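Local atomic coordinates of PipY (Synechococcus elongatus, PDB entry 5NLC), a protein that binds the vitamin B6 cofactor pyridoxal 5'-phosphate and is probably involved in its homeostasis. Residues G45-Q50 with H68-L73; L190-S195 with E204-I209. One frame throughout, in Å; residues are numbered along the deposited sequence. Where two conformers were deposited one is given.

Contact 1: residues G45-Q50 with H68-L73; sequences GENRVQ and HLLGKL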
loop_
_atom_site.group_PDB
_atom_site.type_symbol
_atom_site.label_atom_id
_atom_site.label_comp_id
_atom_site.label_asym_id
_atom_site.label_seq_id
_atom_site.Cartn_x
_atom_site.Cartn_y
_atom_site.Cartn_z
ATOM N N GLY A 45 -6.233 -5.021 3.897
ATOM C CA GLY A 45 -4.872 -5.255 3.513
ATOM C C GLY A 45 -4.312 -6.554 4.125
ATOM O O GLY A 45 -4.594 -6.889 5.312
ATOM N N GLU A 46 -3.507 -7.246 3.323
ATOM C CA GLU A 46 -2.827 -8.455 3.791
ATOM C C GLU A 46 -1.336 -8.293 3.496
ATOM O O GLU A 46 -0.967 -7.620 2.552
ATOM C CB GLU A 46 -3.383 -9.678 3.109
ATOM C CG GLU A 46 -4.842 -10.048 3.533
ATOM C CD GLU A 46 -4.947 -10.785 4.860
ATOM O OE1 GLU A 46 -3.956 -11.467 5.249
ATOM O OE2 GLU A 46 -6.032 -10.694 5.548
ATOM N N ASN A 47 -0.497 -8.964 4.271
ATOM C CA ASN A 47 0.954 -8.865 4.041
ATOM C C ASN A 47 1.431 -9.923 3.058
ATOM O O ASN A 47 2.422 -9.704 2.425
ATOM C CB ASN A 47 1.780 -9.013 5.312
ATOM C CG ASN A 47 1.795 -7.760 6.156
ATOM O OD1 ASN A 47 1.234 -6.700 5.790
ATOM N ND2 ASN A 47 2.410 -7.882 7.321
ATOM N N ARG A 48 0.766 -11.059 3.012
ATOM C CA ARG A 48 1.197 -12.246 2.257
ATOM C C ARG A 48 0.133 -12.686 1.293
ATOM O O ARG A 48 -1.009 -12.861 1.676
ATOM C CB ARG A 48 1.506 -13.410 3.221
ATOM C CG ARG A 48 2.847 -13.226 3.907
ATOM C CD ARG A 48 3.100 -14.168 5.080
ATOM N NE ARG A 48 4.139 -13.598 5.949
ATOM C CZ ARG A 48 4.464 -14.029 7.171
ATOM N NH1 ARG A 48 3.868 -15.094 7.719
ATOM N NH2 ARG A 48 5.412 -13.384 7.857
ATOM N N VAL A 49 0.533 -12.982 0.060
ATOM C CA VAL A 49 -0.411 -13.336 -1.002
ATOM C C VAL A 49 -1.286 -14.564 -0.637
ATOM O O VAL A 49 -2.517 -14.496 -0.738
ATOM C CB VAL A 49 0.341 -13.573 -2.359
ATOM C CG1 VAL A 49 -0.563 -14.167 -3.410
ATOM C CG2 VAL A 49 0.931 -12.288 -2.902
ATOM N N GLN A 50 -0.647 -15.662 -0.201
ATOM C CA GLN A 50 -1.377 -16.924 0.077
ATOM C C GLN A 50 -2.385 -16.826 1.208
ATOM O O GLN A 50 -3.491 -17.319 1.075
ATOM C CB GLN A 50 -0.413 -18.087 0.328
ATOM C CG GLN A 50 0.406 -18.470 -0.900
ATOM C CD GLN A 50 -0.412 -19.061 -2.077
ATOM O OE1 GLN A 50 0.038 -18.970 -3.238
ATOM N NE2 GLN A 50 -1.595 -19.687 -1.788
ATOM N N HIS A 68 -5.648 -4.890 -0.761
ATOM C CA HIS A 68 -4.336 -4.237 -0.839
ATOM C C HIS A 68 -3.284 -5.240 -0.395
ATOM O O HIS A 68 -3.424 -5.824 0.715
ATOM C CB HIS A 68 -4.303 -3.057 0.133
ATOM C CG HIS A 68 -5.227 -1.932 -0.227
ATOM N ND1 HIS A 68 -4.777 -0.771 -0.799
ATOM C CD2 HIS A 68 -6.560 -1.792 -0.116
ATOM C CE1 HIS A 68 -5.801 0.026 -1.051
ATOM N NE2 HIS A 68 -6.891 -0.541 -0.585
ATOM N N LEU A 69 -2.228 -5.440 -1.187
ATOM C CA LEU A 69 -1.111 -6.223 -0.769
ATOM C C LEU A 69 -0.059 -5.278 -0.223
ATOM O O LEU A 69 0.400 -4.361 -0.891
ATOM C CB LEU A 69 -0.561 -7.070 -1.954
ATOM C CG LEU A 69 0.722 -7.822 -1.659
ATOM C CD1 LEU A 69 0.476 -8.835 -0.552
ATOM C CD2 LEU A 69 1.208 -8.556 -2.884
ATOM N N LEU A 70 0.347 -5.531 1.025
ATOM C CA LEU A 70 1.167 -4.630 1.740
ATOM C C LEU A 70 2.597 -5.109 1.975
ATOM O O LEU A 70 3.419 -4.311 2.404
ATOM C CB LEU A 70 0.510 -4.347 3.088
ATOM C CG LEU A 70 -0.889 -3.727 3.037
ATOM C CD1 LEU A 70 -1.420 -3.634 4.472
ATOM C CD2 LEU A 70 -0.885 -2.431 2.300
ATOM N N GLY A 71 2.880 -6.389 1.850
ATOM C CA GLY A 71 4.184 -6.888 2.172
ATOM C C GLY A 71 4.936 -7.298 0.923
ATOM O O GLY A 71 4.451 -7.139 -0.200
ATOM N N LYS A 72 6.080 -7.921 1.162
ATOM C CA LYS A 72 7.080 -8.249 0.124
ATOM C C LYS A 72 6.436 -9.163 -0.900
ATOM O O LYS A 72 5.785 -10.108 -0.541
ATOM C CB LYS A 72 8.250 -8.965 0.798
ATOM C CG LYS A 72 9.280 -9.666 -0.082
ATOM C CD LYS A 72 10.081 -8.662 -0.890
ATOM C CE LYS A 72 11.128 -9.416 -1.747
ATOM N NZ LYS A 72 11.866 -8.507 -2.652
ATOM N N LEU A 73 6.655 -8.915 -2.167
ATOM C CA LEU A 73 6.045 -9.735 -3.206
ATOM C C LEU A 73 7.188 -10.301 -3.996
ATOM O O LEU A 73 7.946 -9.549 -4.598
ATOM C CB LEU A 73 5.142 -8.891 -4.083
ATOM C CG LEU A 73 4.541 -9.591 -5.306
ATOM C CD1 LEU A 73 3.807 -10.890 -4.933
ATOM C CD2 LEU A 73 3.645 -8.684 -6.132
HETATM O O HOH W 1 4.705 -11.050 1.876
#

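Contact 2: residues L190-S195 with E204-I209; sequences LSMGMS and EGATWI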
loop_
_atom_site.group_PDB
_atom_site.type_symbol
_atom_site.label_atom_id
_atom_site.label_comp_id
_atom_site.label_asym_id
_atom_site.label_seq_id
_atom_site.Cartn_x
_atom_site.Cartn_y
_atom_site.Cartn_z
ATOM N N LEU A 190 0.467 8.603 -1.252
ATOM C CA LEU A 190 1.559 8.329 -0.342
ATOM C C LEU A 190 1.106 7.266 0.656
ATOM O O LEU A 190 0.287 7.551 1.534
ATOM C CB LEU A 190 1.944 9.620 0.382
ATOM C CG LEU A 190 2.785 10.635 -0.369
ATOM C CD1 LEU A 190 2.910 11.943 0.419
ATOM C CD2 LEU A 190 4.112 10.095 -0.845
ATOM N N SER A 191 1.662 6.078 0.513
ATOM C CA SER A 191 1.317 4.919 1.291
ATOM C C SER A 191 2.387 4.849 2.407
ATOM O O SER A 191 3.465 4.399 2.184
ATOM C CB SER A 191 1.334 3.644 0.463
ATOM O OG SER A 191 0.944 2.614 1.363
ATOM N N MET A 192 2.085 5.414 3.556
ATOM C CA MET A 192 3.025 5.553 4.666
ATOM C C MET A 192 2.184 5.692 5.955
ATOM O O MET A 192 1.146 6.303 5.923
ATOM C CB MET A 192 3.976 6.767 4.493
ATOM C CG MET A 192 3.327 8.141 4.290
ATOM S SD MET A 192 4.521 9.450 3.811
ATOM C CE MET A 192 3.567 10.929 3.966
ATOM N N GLY A 193 2.648 5.128 7.056
ATOM C CA GLY A 193 1.953 5.201 8.348
ATOM C C GLY A 193 1.409 3.822 8.715
ATOM O O GLY A 193 0.553 3.306 8.013
ATOM N N MET A 194 1.923 3.244 9.789
ATOM C CA MET A 194 1.515 1.954 10.267
ATOM C C MET A 194 1.041 2.109 11.718
ATOM O O MET A 194 0.862 3.257 12.203
ATOM C CB MET A 194 2.620 0.917 10.046
ATOM C CG MET A 194 4.054 1.260 10.429
ATOM S SD MET A 194 4.295 1.455 12.198
ATOM C CE MET A 194 4.375 -0.242 12.749
ATOM N N SER A 195 0.879 1.005 12.429
ATOM C CA SER A 195 0.143 1.017 13.703
ATOM C C SER A 195 0.663 2.026 14.702
ATOM O O SER A 195 -0.116 2.702 15.317
ATOM C CB SER A 195 0.145 -0.402 14.331
ATOM O OG SER A 195 1.515 -0.802 14.431
ATOM N N GLU A 204 2.313 14.439 7.632
ATOM C CA GLU A 204 3.195 14.665 6.519
ATOM C C GLU A 204 2.591 14.304 5.155
ATOM O O GLU A 204 3.318 14.279 4.155
ATOM C CB GLU A 204 4.492 13.946 6.710
ATOM C CG GLU A 204 5.261 14.334 7.940
ATOM C CD GLU A 204 5.653 15.793 8.006
ATOM O OE1 GLU A 204 5.830 16.408 6.944
ATOM O OE2 GLU A 204 5.719 16.322 9.139
ATOM N N GLY A 205 1.290 14.093 5.108
ATOM C CA GLY A 205 0.558 14.061 3.846
ATOM C C GLY A 205 0.244 12.656 3.348
ATOM O O GLY A 205 -0.081 12.491 2.167
ATOM N N ALA A 206 0.344 11.625 4.210
ATOM C CA ALA A 206 -0.093 10.240 3.806
ATOM C C ALA A 206 -1.494 10.238 3.249
ATOM O O ALA A 206 -2.397 10.932 3.767
ATOM C CB ALA A 206 -0.065 9.254 4.982
ATOM N N THR A 207 -1.708 9.463 2.230
ATOM C CA THR A 207 -3.056 9.220 1.750
ATOM C C THR A 207 -3.587 7.813 2.087
ATOM O O THR A 207 -4.795 7.595 2.009
ATOM C CB THR A 207 -3.157 9.462 0.251
ATOM O OG1 THR A 207 -2.301 8.549 -0.448
ATOM C CG2 THR A 207 -2.795 10.992 -0.114
ATOM N N TRP A 208 -2.718 6.852 2.360
ATOM C CA TRP A 208 -3.127 5.509 2.737
ATOM C C TRP A 208 -2.381 5.187 4.011
ATOM O O TRP A 208 -1.165 5.218 3.968
ATOM C CB TRP A 208 -2.678 4.464 1.705
ATOM C CG TRP A 208 -3.368 4.462 0.398
ATOM C CD1 TRP A 208 -2.778 4.727 -0.801
ATOM C CD2 TRP A 208 -4.713 4.009 0.089
ATOM N NE1 TRP A 208 -3.660 4.476 -1.833
ATOM C CE2 TRP A 208 -4.873 4.093 -1.316
ATOM C CE3 TRP A 208 -5.786 3.576 0.843
ATOM C CZ2 TRP A 208 -6.083 3.785 -1.953
ATOM C CZ3 TRP A 208 -7.007 3.223 0.197
ATOM C CH2 TRP A 208 -7.148 3.373 -1.165
ATOM N N ILE A 209 -3.076 4.890 5.114
ATOM C CA ILE A 209 -2.436 4.364 6.296
ATOM C C ILE A 209 -2.897 2.920 6.585
ATOM O O ILE A 209 -3.948 2.510 6.120
ATOM C CB ILE A 209 -2.656 5.246 7.549
ATOM C CG1 ILE A 209 -4.140 5.344 7.919
ATOM C CG2 ILE A 209 -2.089 6.635 7.274
ATOM C CD1 ILE A 209 -4.406 6.023 9.221
HETATM O O HOH W 2 0.219 2.695 3.996
#

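Contact 1: residues G45-Q50 with H68-L73
Glu46 is gripped through its backbone from both ends: its N donates to His68 O (3.0 Å, 162° at the hydrogen), and its O accepts from Leu70 N (2.9 Å). Gly45 CA adds a CA-H...O contact to the same His68 O. Past the strand ends the backbones stay close, Gly71 CA lying against Asn47 O, and a water donates to Asn47 O at 2.7 Å and to Lys72 O at 2.8 Å. The pairing illustrates how adjacent parallel strands are joined in a TIM barrel: strand 43-46, helix 49-56 and strand 66-69 form one beta-alpha-beta unit, and the turn after strand 43-46 carries Asn47, which binds pyridoxal 5'-phosphate when the cofactor is present and whose side chain packs against Lys26, the predicted attachment lysine. On the face shared by Gly45 and His68, the imidazole is hydrogen-bonded at ND1 to His89 and at NE2 to His43, and its ring stacks on Trp87 and meets Trp208 edge to face. Leu70 CD1 sits 3.9 Å from Gly45 CA; a side chain at Gly45 would run into that methyl. The other face belongs to Glu46, whose carboxylate goes to Ser25 and Lys55, and to Leu69. With CG anti to its backbone N (chi1 174°), Leu69 sets CD1 3.6 Å from Glu46 O and sends CD2 to Val49 CG2, 3.7 Å away. The same Val49 methyl also meets Leu73 CD1 at 3.8 Å, which packs the first turn of helix 49-56 onto the loop after strand 66-69.

Contact 2: residues L190-S195 with E204-I209
Leu190 and Thr207 hold together a buried, mainly backbone seam at which the modified TIM barrel closes, the seventh strand (189-191) meeting the start of the eighth (208-211). The grip is mutual. Thr207 N donates to Leu190 O (2.8 Å), in the carbonyl plane and on a lone pair, while Leu190 N donates to Thr207 OG1 (2.9 Å). The hydroxyl meets that N-H because chi1 of 62° lodges OG1 between the backbone N and the carbonyl carbon; Glu189 OE1 is its second partner. Replacing Thr207 by a valine would probably leave Leu190 N without its acceptor and Glu189 OE1 without this mate. Leu190 O also takes Trp208 N at 3.2 Å, from a donor 37° above the carbonyl plane. Two residues past Leu190, Met192 N donates to Trp208 O at 3.3 Å, completing a single bridge between Ser191 and Trp208. A water donates to that same Trp208 O (2.9 Å) and hydrogen-bonds to Ser191 OG, which His89 also engages. Before the strand, Gly205 is the C-prime residue of the Schellman motif ending helix 198-203, and Leu190 CD1 lies 3.5 Å from its O. At the other end Gly193 has a positive phi (111°), at which a CB would be pressed against the preceding carbonyl O and would also sit tightly on Ile209 CG2; beyond it, Ser195 binds pyridoxal 5'-phosphate in the cofactor-bound protein. Around its single bridge, the seam is thus closed by doubled donors on Leu190 O and Trp208 O and by a threonine hydroxyl accepting Leu190 N.

How the contacts relate
Both contacts are buried, their centres 16 Å apart on opposite sides of the chain's centre, and both belong to the one barrel sheet. Contact 1 joins neighbouring strands within a beta-alpha-beta unit and relies on regular parallel backbone pairing backed by leucine and valine methyls. Contact 2 instead seals the sheet between its last two strands, with a single bridge and a threonine hydroxyl doing work that backbone carbonyls do in contact 1. The water of contact 1 joins two carbonyls, that of contact 2 a carbonyl and a serine hydroxyl, and each contact runs into a cofactor-binding residue. They touch inside the barrel, where His68 CE1 packs 3.6 Å from Trp208 CH2.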